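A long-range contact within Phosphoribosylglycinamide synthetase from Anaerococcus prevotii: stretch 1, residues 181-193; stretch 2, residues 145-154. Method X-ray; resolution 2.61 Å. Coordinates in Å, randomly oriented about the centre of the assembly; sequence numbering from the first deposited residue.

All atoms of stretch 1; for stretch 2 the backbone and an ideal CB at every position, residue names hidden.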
# COMPACT_ATOMS: atom_id res chain seq x y z
N LYS A 181 -0.57 0.73 30.59
CA LYS A 181 0.22 1.60 31.47
C LYS A 181 -0.29 3.04 31.46
O LYS A 181 0.07 3.81 32.35
CB LYS A 181 1.70 1.58 31.06
CG LYS A 181 2.43 0.29 31.40
CD LYS A 181 3.73 0.15 30.61
CE LYS A 181 3.56 -0.25 29.13
NZ LYS A 181 3.44 0.89 28.16
N ARG A 182 -1.14 3.38 30.48
CA ARG A 182 -1.67 4.73 30.28
C ARG A 182 -2.88 4.95 31.20
O ARG A 182 -3.36 3.99 31.79
CB ARG A 182 -2.12 4.91 28.78
CG ARG A 182 -1.17 4.39 27.70
CD ARG A 182 -0.35 5.50 27.06
NE ARG A 182 0.66 5.01 26.10
CZ ARG A 182 1.84 4.48 26.42
NH1 ARG A 182 2.17 4.29 27.69
NH2 ARG A 182 2.67 4.09 25.46
N ASP A 183 -3.38 6.20 31.31
CA ASP A 183 -4.63 6.44 32.07
C ASP A 183 -5.84 6.42 31.13
O ASP A 183 -6.96 6.69 31.59
CB ASP A 183 -4.60 7.77 32.87
CG ASP A 183 -4.80 9.08 32.10
OD1 ASP A 183 -4.74 10.17 32.75
OD2 ASP A 183 -5.02 9.03 30.86
N TYR A 184 -5.65 6.14 29.83
CA TYR A 184 -6.75 6.18 28.90
C TYR A 184 -6.82 4.95 28.05
O TYR A 184 -5.90 4.13 27.97
CB TYR A 184 -6.68 7.44 28.04
CG TYR A 184 -5.52 7.46 27.08
CD1 TYR A 184 -5.70 7.11 25.74
CD2 TYR A 184 -4.25 7.83 27.49
CE1 TYR A 184 -4.63 7.08 24.85
CE2 TYR A 184 -3.17 7.80 26.61
CZ TYR A 184 -3.36 7.43 25.29
OH TYR A 184 -2.30 7.42 24.41
N CYS A 185 -7.96 4.85 27.41
CA CYS A 185 -8.49 3.81 26.57
C CYS A 185 -8.99 4.42 25.25
O CYS A 185 -9.23 5.63 25.16
CB CYS A 185 -9.64 3.15 27.32
SG CYS A 185 -9.47 1.38 27.53
N ILE A 186 -9.23 3.56 24.27
CA ILE A 186 -9.84 3.99 23.04
C ILE A 186 -11.05 3.11 22.86
O ILE A 186 -10.98 1.89 22.97
CB ILE A 186 -8.89 4.03 21.80
CG1 ILE A 186 -8.01 5.30 21.91
CG2 ILE A 186 -9.67 4.08 20.47
CD1 ILE A 186 -6.85 5.37 20.99
N VAL A 187 -12.19 3.77 22.73
CA VAL A 187 -13.45 3.11 22.38
C VAL A 187 -13.66 3.51 20.91
O VAL A 187 -13.64 4.70 20.57
CB VAL A 187 -14.66 3.38 23.31
CG1 VAL A 187 -15.07 4.86 23.32
CG2 VAL A 187 -15.83 2.50 22.92
N GLU A 188 -13.69 2.52 20.03
CA GLU A 188 -13.81 2.80 18.59
C GLU A 188 -14.90 1.96 17.98
O GLU A 188 -15.07 0.80 18.34
CB GLU A 188 -12.46 2.51 17.90
CG GLU A 188 -12.43 2.88 16.44
CD GLU A 188 -11.09 2.70 15.77
OE1 GLU A 188 -10.72 1.53 15.50
OE2 GLU A 188 -10.45 3.72 15.47
N GLU A 189 -15.59 2.54 16.99
CA GLU A 189 -16.62 1.81 16.23
C GLU A 189 -16.00 0.60 15.56
O GLU A 189 -14.93 0.70 14.95
CB GLU A 189 -17.23 2.69 15.14
CG GLU A 189 -18.05 3.87 15.62
CD GLU A 189 -18.64 4.66 14.47
OE1 GLU A 189 -19.87 4.92 14.49
OE2 GLU A 189 -17.87 5.05 13.56
N PHE A 190 -16.68 -0.53 15.68
CA PHE A 190 -16.24 -1.76 15.04
C PHE A 190 -17.04 -1.89 13.75
O PHE A 190 -18.26 -2.03 13.79
CB PHE A 190 -16.42 -2.96 15.98
CG PHE A 190 -15.80 -4.23 15.45
CD1 PHE A 190 -14.49 -4.25 14.99
CD2 PHE A 190 -16.55 -5.40 15.37
CE1 PHE A 190 -13.95 -5.41 14.44
CE2 PHE A 190 -15.99 -6.56 14.85
CZ PHE A 190 -14.70 -6.56 14.38
N ILE A 191 -16.35 -1.73 12.61
CA ILE A 191 -16.95 -1.79 11.28
C ILE A 191 -16.59 -3.14 10.72
O ILE A 191 -15.43 -3.43 10.50
CB ILE A 191 -16.45 -0.63 10.37
CG1 ILE A 191 -16.56 0.74 11.07
CG2 ILE A 191 -17.20 -0.61 9.05
CD1 ILE A 191 -17.98 1.23 11.32
N GLU A 192 -17.56 -4.00 10.55
CA GLU A 192 -17.30 -5.32 10.02
C GLU A 192 -18.05 -5.35 8.68
O GLU A 192 -19.20 -4.93 8.62
CB GLU A 192 -17.69 -6.44 11.05
CG GLU A 192 -19.13 -6.54 11.53
CD GLU A 192 -19.65 -5.52 12.53
OE1 GLU A 192 -20.41 -5.95 13.43
OE2 GLU A 192 -19.43 -4.29 12.35
N GLY A 193 -17.34 -5.69 7.61
CA GLY A 193 -17.95 -5.72 6.29
C GLY A 193 -17.03 -6.18 5.18
O GLY A 193 -16.06 -6.89 5.44
N UNK A 145 -22.75 0.97 17.70
CA UNK A 145 -22.30 -0.37 18.12
C UNK A 145 -22.17 -1.27 16.88
O UNK A 145 -22.84 -0.99 15.88
CB UNK A 145 -23.27 -0.98 19.13
N UNK A 146 -21.40 -2.37 16.91
CA UNK A 146 -20.51 -2.81 17.99
C UNK A 146 -19.27 -1.93 18.06
O UNK A 146 -18.99 -1.14 17.17
CB UNK A 146 -20.11 -4.27 17.79
N UNK A 147 -18.55 -2.06 19.15
CA UNK A 147 -17.34 -1.28 19.36
C UNK A 147 -16.25 -2.19 19.82
O UNK A 147 -16.47 -3.32 20.24
CB UNK A 147 -17.56 -0.15 20.37
N UNK A 148 -15.05 -1.67 19.66
CA UNK A 148 -13.80 -2.25 20.11
C UNK A 148 -13.31 -1.40 21.26
O UNK A 148 -13.46 -0.17 21.21
CB UNK A 148 -12.77 -2.33 18.98
N UNK A 149 -12.74 -2.03 22.28
CA UNK A 149 -12.07 -1.35 23.39
C UNK A 149 -10.65 -1.77 23.33
O UNK A 149 -10.35 -2.97 23.29
CB UNK A 149 -12.69 -1.67 24.75
N UNK A 150 -9.76 -0.80 23.27
CA UNK A 150 -8.36 -1.12 23.07
C UNK A 150 -7.47 -0.14 23.68
O UNK A 150 -7.85 0.98 24.00
CB UNK A 150 -8.03 -1.24 21.58
N UNK A 151 -6.24 -0.60 23.88
CA UNK A 151 -5.14 0.11 24.49
C UNK A 151 -4.26 0.58 23.39
O UNK A 151 -4.23 0.02 22.29
CB UNK A 151 -4.37 -0.76 25.49
N UNK A 152 -3.54 1.63 23.66
CA UNK A 152 -2.70 2.26 22.68
C UNK A 152 -1.24 1.76 22.77
O UNK A 152 -0.56 1.73 21.74
CB UNK A 152 -2.76 3.78 22.86
N UNK A 153 -0.79 1.36 23.98
CA UNK A 153 0.60 0.97 24.23
C UNK A 153 0.96 -0.42 23.71
O UNK A 153 2.01 -0.57 23.05
CB UNK A 153 0.88 1.03 25.73
N UNK A 154 0.11 -1.43 24.00
CA UNK A 154 0.30 -2.81 23.57
C UNK A 154 -0.52 -3.11 22.32
O UNK A 154 -1.54 -2.46 22.09
CB UNK A 154 -0.08 -3.78 24.69

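Stretch 2 runs antiparallel to stretch 1. Position 145 precedes the paired strands; its CA-to-CB bond points away, with nothing of stretch 1 within 5.5 Å of the ideal CB, so almost any residue would suit. It is Leu145.

Position 146 follows a cis peptide bond, which strongly favours proline. Its ideal CB lies 4.3 Å from Phe190 CB, a site for a compact apolar group. Pro146 fits: its CG sits at the edge of the Phe190 ring, 4.2 Å from Phe190 CD2, and its carbonyl O accepts a hydrogen bond from Phe190 N (2.8 Å).

At position 147 the bond points sideways, and the ideal CB is 4.1 Å from Val187 CG2. Backbone angles in the beta region (-132/161) and an apolar neighbour suit valine, isoleucine or threonine. Val147 is found, its CB 4.0 Å from Val187 CG2.

Position 148 pairs with Glu188: its N donates to Glu188 O (2.8 Å) and its O accepts from Glu188 N (2.9 Å). The ideal CB is 4.8 Å from Phe190 CD1, so an aliphatic or aromatic group could use the ring. Ile148 does so, with CG1 3.4 Å from Phe190 CD1.

Position 149 faces the same side as Val187, and its ideal CB lies 5.2 Å from Cys185 SG. A medium-sized apolar side chain would reach the sulfur; Val149 places CG1 3.7 Å from Cys185 SG.

Position 150 pairs with Ile186 through two backbone hydrogen bonds, and its side chain shares a face with Ile186 and Glu188. A long chain could pass the first and meet the second's carboxylate, favouring lysine or arginine, though an aliphatic residue would also suit. Lys150 brings CE 4.0 Å from Ile186 CG2 and NZ 3.7 Å from Glu188 OE1, a long salt bridge.

Position 151 points away and makes little demand; it is Ala151.

Position 152 points toward stretch 1, its ideal CB 4.0 Å from Tyr184 OH and 4.8 Å from Ile186 CD1. A small side chain, part polar, is apt. Thr152 OG1 donates a weak hydrogen bond to Tyr184 OH (3.3 Å), while CG2 packs 3.5 Å from Ile186 CD1.

Position 153 faces Lys181 NZ and Arg182 NH2, 3.5 and 3.6 Å from the ideal CB, which calls for an acid. Asp153 OD2 forms a salt bridge with Lys181 NZ (3.0 Å) and accepts from Lys181 N (3.1 Å); the CB of Asp153 lies over one face of the Arg182 guanidinium.

Position 154 is unconstrained by stretch 1, and is Leu154.

Stretch 2 (145-154) LPVIVKATDL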
# COMPACT_ATOMS: atom_id res chain seq x y z
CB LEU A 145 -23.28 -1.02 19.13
CG LEU A 145 -23.02 -0.72 20.60
CD1 LEU A 145 -23.18 0.76 20.90
CD2 LEU A 145 -23.92 -1.57 21.48
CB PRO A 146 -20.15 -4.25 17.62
CG PRO A 146 -20.55 -4.45 16.18
CD PRO A 146 -21.28 -3.22 15.71
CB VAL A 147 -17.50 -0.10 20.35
CG1 VAL A 147 -18.21 1.07 19.70
CG2 VAL A 147 -18.22 -0.54 21.61
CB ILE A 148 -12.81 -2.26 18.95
CG1 ILE A 148 -13.13 -3.39 17.98
CG2 ILE A 148 -11.39 -2.33 19.46
CD1 ILE A 148 -12.51 -4.74 18.30
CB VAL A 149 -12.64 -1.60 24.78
CG1 VAL A 149 -12.05 -0.59 25.74
CG2 VAL A 149 -14.16 -1.52 24.78
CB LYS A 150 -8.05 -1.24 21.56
CG LYS A 150 -8.46 -0.04 20.72
CD LYS A 150 -8.11 -0.31 19.29
CE LYS A 150 -8.39 0.87 18.39
NZ LYS A 150 -7.48 0.88 17.22
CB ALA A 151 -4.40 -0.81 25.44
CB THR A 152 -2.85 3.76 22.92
OG1 THR A 152 -2.16 4.11 24.12
CG2 THR A 152 -4.33 4.17 23.07
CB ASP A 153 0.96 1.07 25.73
CG ASP A 153 0.08 0.34 26.73
OD1 ASP A 153 -1.14 0.22 26.48
OD2 ASP A 153 0.58 0.02 27.83
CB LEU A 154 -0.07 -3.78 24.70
CG LEU A 154 -1.58 -3.88 25.08
CD1 LEU A 154 -2.18 -5.21 24.61
CD2 LEU A 154 -1.78 -3.70 26.59
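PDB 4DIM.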